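AlyGC (Glaciecola chathamensis, PDB 5GKD) is a polysaccharide lyase family 6 enzyme that cleaves alginate, probably by beta-elimination with the help of a bound calcium ion. Local coordinates at residues A[487-490]-A[491-494]. Sequence-based numbering, arbitrary orientation.
Sequences AQEK and GSAV
S492 reaches back over the turn to E489, and its short side chain can be followed atom by atom. S492 CB lies 3.2 Å from E489 O and also approaches E489 CG at 4.1 Å, a plain van der Waals approach alongside the glutamate chain. From CB, the torsion places OG between the backbone N and the carbonyl carbon (chi1 68°), which directs the hydroxyl at the same carbonyl. The modelled separation of S492 OG and E489 O, 2.4 Å, is very short for a hydrogen bond, so its exact length is doubtful. S492 OG also accepts a hydrogen bond from a water oxygen at 2.6 Å, and that water in turn accepts one from E489 N at 2.8 Å; the water thus bridges S492 OG to E489 N, whereas the direct approach to E489 O is the doubtful one. The backbone closes the turn on that same carbonyl oxygen: S492 N donates to E489 O over 2.9 Å, in the carbonyl plane, with an N-H...O angle of 147°. This is the bond of a type II beta turn running from E489 to S492. G491 occupies its third position with a positive phi of 90°, a conformation that glycine adopts easily. The turn joins strand 482-487 to strand 493-497 in the C-terminal parallel beta-helix, where each strand pairs with those of adjacent coils: A487 bonds through its backbone to D514 and A493 to Y517. On the buried side of the bend, the methyls of A487 and A493 meet, A487 CB to A493 CB at 4.1 Å, with A493 also packing on L466. K490 CB and CG both lie beside G491 N, CG being anti to the backbone N of K490, and the side chain touches N549.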
# COMPACT_ATOMS: atom_id res chain seq x y z
N ALA A 487 -26.89 13.99 12.25
CA ALA A 487 -27.18 14.88 13.37
C ALA A 487 -28.68 15.02 13.54
O ALA A 487 -29.41 15.21 12.56
CB ALA A 487 -26.55 16.26 13.15
N GLN A 488 -29.13 14.94 14.76
CA GLN A 488 -30.52 15.11 15.07
C GLN A 488 -30.93 16.48 14.57
O GLN A 488 -31.95 16.66 14.00
CB GLN A 488 -30.66 15.00 16.54
CG GLN A 488 -31.96 15.49 17.06
CD GLN A 488 -32.87 14.37 17.31
OE1 GLN A 488 -32.65 13.60 18.21
NE2 GLN A 488 -33.88 14.25 16.51
N GLU A 489 -30.08 17.46 14.78
CA GLU A 489 -30.33 18.80 14.32
C GLU A 489 -29.03 19.37 13.75
O GLU A 489 -28.08 19.56 14.45
CB GLU A 489 -30.87 19.62 15.47
CG GLU A 489 -30.76 21.09 15.24
CD GLU A 489 -32.09 21.72 14.96
OE1 GLU A 489 -32.37 21.92 13.78
OE2 GLU A 489 -32.83 22.04 15.91
N LYS A 490 -29.03 19.63 12.47
CA LYS A 490 -27.85 20.12 11.75
C LYS A 490 -26.98 21.20 12.37
O LYS A 490 -27.45 22.28 12.60
CB LYS A 490 -28.27 20.58 10.38
CG LYS A 490 -27.13 20.80 9.43
CD LYS A 490 -27.38 21.97 8.53
CE LYS A 490 -28.13 21.55 7.29
NZ LYS A 490 -28.26 22.69 6.35
N GLY A 491 -25.70 20.91 12.61
CA GLY A 491 -24.79 21.87 13.11
C GLY A 491 -24.81 21.81 14.60
O GLY A 491 -24.07 22.53 15.21
N SER A 492 -25.64 20.98 15.20
CA SER A 492 -25.68 20.90 16.64
C SER A 492 -24.88 19.74 17.19
O SER A 492 -24.74 19.65 18.37
CB SER A 492 -27.10 20.87 17.17
OG SER A 492 -27.73 19.68 16.80
N ALA A 493 -24.35 18.87 16.34
CA ALA A 493 -23.51 17.77 16.81
C ALA A 493 -22.13 18.07 16.32
O ALA A 493 -21.90 18.07 15.16
CB ALA A 493 -23.97 16.44 16.31
N VAL A 494 -21.23 18.32 17.24
CA VAL A 494 -19.87 18.68 16.96
C VAL A 494 -18.95 17.52 17.24
O VAL A 494 -18.96 17.01 18.30
CB VAL A 494 -19.47 19.90 17.80
CG1 VAL A 494 -18.12 20.43 17.41
CG2 VAL A 494 -20.50 21.00 17.64
O HOH W 1 -28.20 17.09 16.81